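Local coordinates for D-mannose isomerase (Marinomonas mediterranea, PDB 5X32), which catalyses the reversible isomerization of D-mannose to D-fructose and, with lower efficiency, that of D-lyxose to D-xylulose, at residues 166-178 with 217-229. Sequence-based numbering, arbitrary orientation.
With PO4 (phosphate ion), chain C.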
loop_
_atom_site.group_PDB
_atom_site.type_symbol
_atom_site.label_atom_id
_atom_site.label_comp_id
_atom_site.label_asym_id
_atom_site.label_seq_id
_atom_site.Cartn_x
_atom_site.Cartn_y
_atom_site.Cartn_z
ATOM N N THR A 166 9.230 24.230 8.722
ATOM C CA THR A 166 7.883 24.607 8.304
ATOM C C THR A 166 6.940 23.410 8.263
ATOM O O THR A 166 7.054 22.553 7.389
ATOM C CB THR A 166 7.894 25.268 6.910
ATOM O OG1 THR A 166 8.761 26.407 6.921
ATOM C CG2 THR A 166 6.495 25.691 6.501
ATOM N N VAL A 167 5.989 23.357 9.187
ATOM C CA VAL A 167 5.043 22.247 9.201
ATOM C C VAL A 167 3.838 22.574 8.327
ATOM O O VAL A 167 3.286 23.671 8.373
ATOM C CB VAL A 167 4.576 21.902 10.638
ATOM C CG1 VAL A 167 3.420 20.919 10.600
ATOM C CG2 VAL A 167 5.743 21.326 11.449
ATOM N N SER A 168 3.440 21.610 7.514
ATOM C CA SER A 168 2.279 21.790 6.667
ATOM C C SER A 168 1.011 21.783 7.508
ATOM O O SER A 168 0.888 20.983 8.435
ATOM C CB SER A 168 2.218 20.696 5.606
ATOM O OG SER A 168 1.347 21.071 4.557
ATOM N N PRO A 169 0.072 22.688 7.189
ATOM C CA PRO A 169 -1.230 22.717 7.862
ATOM C C PRO A 169 -2.033 21.469 7.518
ATOM O O PRO A 169 -3.038 21.189 8.171
ATOM C CB PRO A 169 -1.922 23.964 7.286
ATOM C CG PRO A 169 -0.900 24.660 6.428
ATOM C CD PRO A 169 0.184 23.694 6.119
ATOM N N TYR A 170 -1.604 20.736 6.493
ATOM C CA TYR A 170 -2.398 19.616 6.008
ATOM C C TYR A 170 -2.359 18.434 6.974
ATOM O O TYR A 170 -1.308 18.099 7.535
ATOM C CB TYR A 170 -1.923 19.160 4.619
ATOM C CG TYR A 170 -2.755 18.030 4.047
ATOM C CD1 TYR A 170 -3.993 18.291 3.472
ATOM C CD2 TYR A 170 -2.325 16.696 4.114
ATOM C CE1 TYR A 170 -4.786 17.267 2.956
ATOM C CE2 TYR A 170 -3.111 15.657 3.601
ATOM C CZ TYR A 170 -4.345 15.959 3.024
ATOM O OH TYR A 170 -5.159 14.971 2.515
ATOM N N ARG A 171 -3.524 17.824 7.173
ATOM C CA ARG A 171 -3.620 16.530 7.832
ATOM C C ARG A 171 -4.347 15.585 6.892
ATOM O O ARG A 171 -5.285 15.984 6.193
ATOM C CB ARG A 171 -4.348 16.626 9.170
ATOM C CG ARG A 171 -3.702 17.568 10.153
ATOM C CD ARG A 171 -2.347 17.049 10.570
ATOM N NE ARG A 171 -1.681 17.935 11.517
ATOM C CZ ARG A 171 -1.045 19.049 11.163
ATOM N NH1 ARG A 171 -1.051 19.447 9.895
ATOM N NH2 ARG A 171 -0.440 19.792 12.080
ATOM N N GLY A 172 -3.885 14.344 6.832
ATOM C CA GLY A 172 -4.467 13.392 5.917
ATOM C C GLY A 172 -4.545 12.017 6.518
ATOM O O GLY A 172 -3.704 11.637 7.324
ATOM N N GLN A 173 -5.551 11.266 6.099
ATOM C CA GLN A 173 -5.750 9.904 6.555
ATOM C C GLN A 173 -4.668 8.951 6.029
ATOM O O GLN A 173 -4.277 7.996 6.702
ATOM C CB GLN A 173 -7.127 9.420 6.107
ATOM C CG GLN A 173 -7.280 7.937 6.232
ATOM C CD GLN A 173 -7.013 7.216 4.945
ATOM O OE1 GLN A 173 -7.126 7.778 3.857
ATOM N NE2 GLN A 173 -6.632 5.966 5.058
ATOM N N ASN A 174 -4.214 9.212 4.808
ATOM C CA ASN A 174 -3.328 8.321 4.056
ATOM C C ASN A 174 -2.031 7.908 4.755
ATOM O O ASN A 174 -1.659 6.709 4.823
ATOM C CB ASN A 174 -2.976 8.995 2.743
ATOM C CG ASN A 174 -3.447 8.209 1.566
ATOM O OD1 ASN A 174 -3.796 7.038 1.706
ATOM N ND2 ASN A 174 -3.487 8.841 0.395
ATOM N N ALA A 175 -1.342 8.914 5.271
ATOM C CA ALA A 175 -0.100 8.665 5.964
ATOM C C ALA A 175 -0.388 7.775 7.174
ATOM O O ALA A 175 0.361 6.845 7.465
ATOM C CB ALA A 175 0.573 9.988 6.379
ATOM N N ASN A 176 -1.495 8.027 7.858
ATOM C CA ASN A 176 -1.831 7.203 9.018
ATOM C C ASN A 176 -2.234 5.772 8.664
ATOM O O ASN A 176 -1.924 4.828 9.396
ATOM C CB ASN A 176 -2.903 7.902 9.844
ATOM C CG ASN A 176 -2.416 9.235 10.375
ATOM O OD1 ASN A 176 -1.580 9.280 11.277
ATOM N ND2 ASN A 176 -2.913 10.326 9.806
ATOM N N MET A 177 -2.888 5.598 7.528
ATOM C CA MET A 177 -3.217 4.254 7.080
ATOM C C MET A 177 -1.956 3.434 6.838
ATOM O O MET A 177 -1.740 2.355 7.430
ATOM C CB MET A 177 -4.048 4.316 5.808
ATOM C CG MET A 177 -4.654 2.990 5.382
ATOM S SD MET A 177 -5.543 3.133 3.811
ATOM C CE MET A 177 -4.199 3.674 2.738
ATOM N N HIS A 178 -1.090 3.961 5.983
ATOM C CA HIS A 178 0.116 3.208 5.645
ATOM C C HIS A 178 1.038 3.091 6.851
ATOM O O HIS A 178 1.802 2.122 6.985
ATOM C CB HIS A 178 0.798 3.856 4.460
ATOM C CG HIS A 178 0.179 3.474 3.157
ATOM N ND1 HIS A 178 0.160 2.172 2.703
ATOM C CD2 HIS A 178 -0.520 4.200 2.254
ATOM C CE1 HIS A 178 -0.473 2.124 1.544
ATOM N NE2 HIS A 178 -0.897 3.342 1.249
ATOM N N ASN A 217 -20.055 7.663 7.766
ATOM C CA ASN A 217 -19.068 7.080 8.668
ATOM C C ASN A 217 -17.973 6.340 7.923
ATOM O O ASN A 217 -17.408 5.376 8.440
ATOM C CB ASN A 217 -19.734 6.125 9.659
ATOM C CG ASN A 217 -20.830 6.797 10.477
ATOM O OD1 ASN A 217 -20.624 7.876 11.046
ATOM N ND2 ASN A 217 -21.996 6.152 10.553
ATOM N N GLU A 218 -17.688 6.798 6.704
ATOM C CA GLU A 218 -16.573 6.286 5.906
ATOM C C GLU A 218 -15.336 7.184 6.088
ATOM O O GLU A 218 -15.459 8.369 6.408
ATOM C CB GLU A 218 -16.964 6.223 4.429
ATOM C CG GLU A 218 -18.131 5.315 4.116
ATOM C CD GLU A 218 -18.589 5.438 2.660
ATOM O OE1 GLU A 218 -19.382 6.360 2.344
ATOM O OE2 GLU A 218 -18.160 4.612 1.824
ATOM N N VAL A 219 -14.145 6.643 5.847
ATOM C CA VAL A 219 -12.931 7.449 6.014
ATOM C C VAL A 219 -12.712 8.434 4.876
ATOM O O VAL A 219 -12.586 8.046 3.722
ATOM C CB VAL A 219 -11.698 6.587 6.148
ATOM C CG1 VAL A 219 -10.560 7.433 6.636
ATOM C CG2 VAL A 219 -11.975 5.439 7.107
ATOM N N TRP A 220 -12.685 9.711 5.232
ATOM C CA TRP A 220 -12.492 10.816 4.311
ATOM C C TRP A 220 -10.986 11.097 4.233
ATOM O O TRP A 220 -10.255 10.797 5.177
ATOM C CB TRP A 220 -13.287 12.031 4.805
ATOM C CG TRP A 220 -13.286 13.224 3.914
ATOM C CD1 TRP A 220 -12.536 14.361 4.060
ATOM C CD2 TRP A 220 -14.106 13.429 2.759
ATOM N NE1 TRP A 220 -12.823 15.249 3.046
ATOM C CE2 TRP A 220 -13.781 14.699 2.234
ATOM C CE3 TRP A 220 -15.064 12.652 2.099
ATOM C CZ2 TRP A 220 -14.390 15.209 1.090
ATOM C CZ3 TRP A 220 -15.662 13.158 0.963
ATOM C CH2 TRP A 220 -15.329 14.426 0.473
ATOM N N GLU A 221 -10.511 11.637 3.114
ATOM C CA GLU A 221 -9.070 11.728 2.912
ATOM C C GLU A 221 -8.443 12.927 3.620
ATOM O O GLU A 221 -7.374 12.821 4.242
ATOM C CB GLU A 221 -8.722 11.796 1.412
ATOM C CG GLU A 221 -9.120 10.596 0.540
ATOM C CD GLU A 221 -8.347 9.326 0.883
ATOM O OE1 GLU A 221 -7.201 9.430 1.367
ATOM O OE2 GLU A 221 -8.834 8.217 0.578
ATOM N N HIS A 222 -9.127 14.062 3.529
ATOM C CA HIS A 222 -8.528 15.352 3.843
ATOM C C HIS A 222 -9.063 16.045 5.099
ATOM O O HIS A 222 -10.268 16.273 5.254
ATOM C CB HIS A 222 -8.698 16.261 2.629
ATOM C CG HIS A 222 -8.321 15.595 1.335
ATOM N ND1 HIS A 222 -7.008 15.483 0.924
ATOM C CD2 HIS A 222 -9.070 15.002 0.381
ATOM C CE1 HIS A 222 -6.970 14.851 -0.236
ATOM N NE2 HIS A 222 -8.201 14.542 -0.587
ATOM N N TYR A 223 -8.137 16.412 5.980
ATOM C CA TYR A 223 -8.488 17.044 7.242
ATOM C C TYR A 223 -7.644 18.287 7.493
ATOM O O TYR A 223 -6.489 18.373 7.055
ATOM C CB TYR A 223 -8.329 16.069 8.414
ATOM C CG TYR A 223 -9.109 14.778 8.259
ATOM C CD1 TYR A 223 -8.564 13.695 7.581
ATOM C CD2 TYR A 223 -10.400 14.658 8.751
ATOM C CE1 TYR A 223 -9.263 12.522 7.430
ATOM C CE2 TYR A 223 -11.116 13.479 8.597
ATOM C CZ TYR A 223 -10.537 12.418 7.930
ATOM O OH TYR A 223 -11.222 11.239 7.758
ATOM N N THR A 224 -8.236 19.249 8.199
ATOM C CA THR A 224 -7.551 20.467 8.616
ATOM C C THR A 224 -6.591 20.150 9.742
ATOM O O THR A 224 -6.652 19.058 10.304
ATOM C CB THR A 224 -8.561 21.552 9.041
ATOM O OG1 THR A 224 -9.150 21.200 10.307
ATOM C CG2 THR A 224 -9.664 21.684 7.981
ATOM N N ASN A 225 -5.709 21.087 10.082
ATOM C CA ASN A 225 -4.758 20.842 11.172
ATOM C C ASN A 225 -5.449 20.700 12.532
ATOM O O ASN A 225 -4.787 20.383 13.518
ATOM C CB ASN A 225 -3.664 21.919 11.230
ATOM C CG ASN A 225 -4.215 23.322 11.249
ATOM O OD1 ASN A 225 -5.244 23.612 10.627
ATOM N ND2 ASN A 225 -3.521 24.216 11.954
ATOM N N ASP A 226 -6.768 20.923 12.573
ATOM C CA ASP A 226 -7.577 20.595 13.751
ATOM C C ASP A 226 -7.940 19.121 13.761
ATOM O O ASP A 226 -8.368 18.593 14.786
ATOM C CB ASP A 226 -8.929 21.327 13.728
ATOM C CG ASP A 226 -8.813 22.819 13.805
ATOM O OD1 ASP A 226 -7.763 23.314 14.276
ATOM O OD2 ASP A 226 -9.800 23.487 13.392
ATOM N N TRP A 227 -7.717 18.473 12.619
ATOM C CA TRP A 227 -8.236 17.139 12.320
ATOM C C TRP A 227 -9.764 17.199 12.241
ATOM O O TRP A 227 -10.456 16.222 12.528
ATOM C CB TRP A 227 -7.764 16.081 13.314
ATOM C CG TRP A 227 -6.373 15.583 13.028
ATOM C CD1 TRP A 227 -5.239 15.892 13.710
ATOM C CD2 TRP A 227 -5.978 14.685 11.980
ATOM N NE1 TRP A 227 -4.159 15.236 13.161
ATOM C CE2 TRP A 227 -4.589 14.489 12.098
ATOM C CE3 TRP A 227 -6.666 14.023 10.958
ATOM C CZ2 TRP A 227 -3.872 13.662 11.227
ATOM C CZ3 TRP A 227 -5.952 13.204 10.091
ATOM C CH2 TRP A 227 -4.571 13.027 10.237
ATOM N N GLN A 228 -10.275 18.363 11.842
ATOM C CA GLN A 228 -11.665 18.497 11.411
ATOM C C GLN A 228 -11.751 18.253 9.908
ATOM O O GLN A 228 -10.772 18.441 9.191
ATOM C CB GLN A 228 -12.218 19.883 11.755
ATOM C CG GLN A 228 -12.496 20.116 13.246
ATOM C CD GLN A 228 -13.524 19.133 13.827
ATOM O OE1 GLN A 228 -13.171 18.218 14.580
ATOM N NE2 GLN A 228 -14.799 19.314 13.460
ATOM N N ILE A 229 -12.915 17.854 9.414
ATOM C CA ILE A 229 -13.006 17.514 8.003
ATOM C C ILE A 229 -12.939 18.738 7.106
ATOM O O ILE A 229 -13.711 19.686 7.251
ATOM C CB ILE A 229 -14.281 16.731 7.679
ATOM C CG1 ILE A 229 -14.114 15.278 8.113
ATOM C CG2 ILE A 229 -14.562 16.750 6.176
ATOM C CD1 ILE A 229 -15.105 14.328 7.441
HETATM P P PO4 C . -2.345 4.668 -1.347
HETATM O O1 PO4 C . -2.547 5.799 -0.362
HETATM O O2 PO4 C . -3.080 4.994 -2.637
HETATM O O3 PO4 C . -2.866 3.336 -0.832
HETATM O O4 PO4 C . -0.856 4.552 -1.556
#
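R171 and W227 pack closely at the buried side of this contact, which illustrates how a two-residue antiparallel ribbon can tie a loop to the start of a helix. R171 and Y223 make its hydrogen-bonded pair (R171 N to Y223 O, 3.0 Å; Y223 N to R171 O, 2.9 Å), and Q173 N, where the chain passes into helix 173-190, bonds to E221 O. On the face shared by R171 and Y223, R171 CB sits squarely over the six-membered ring of W227, 3.5 Å from its centroid. With CG opposite the carbonyl carbon (chi1 -59°) and the chain bent at chi2 (-66°), the side chain runs on past W227 NE1, and its guanidinium stands nearly upright to the indole, at 80°. NH1 bonds to the carbonyls of S168 and Y170, while NE forms a salt bridge with E150. Cutting the side chain back to alanine is likely to leave E150 without this charged mate and take the NH1 bond from both carbonyls. Looser is the exposed turn end of this face, where N225 CB merely lies over the guanidinium. On the H222 face, Y170 OH and H222 ND1 share a hydrogen bond near the plane of both rings. E221 OE2 bonds to H251, by analogy probably a catalytic proton donor/acceptor, consistent with the ribbon setting this carboxylate against it.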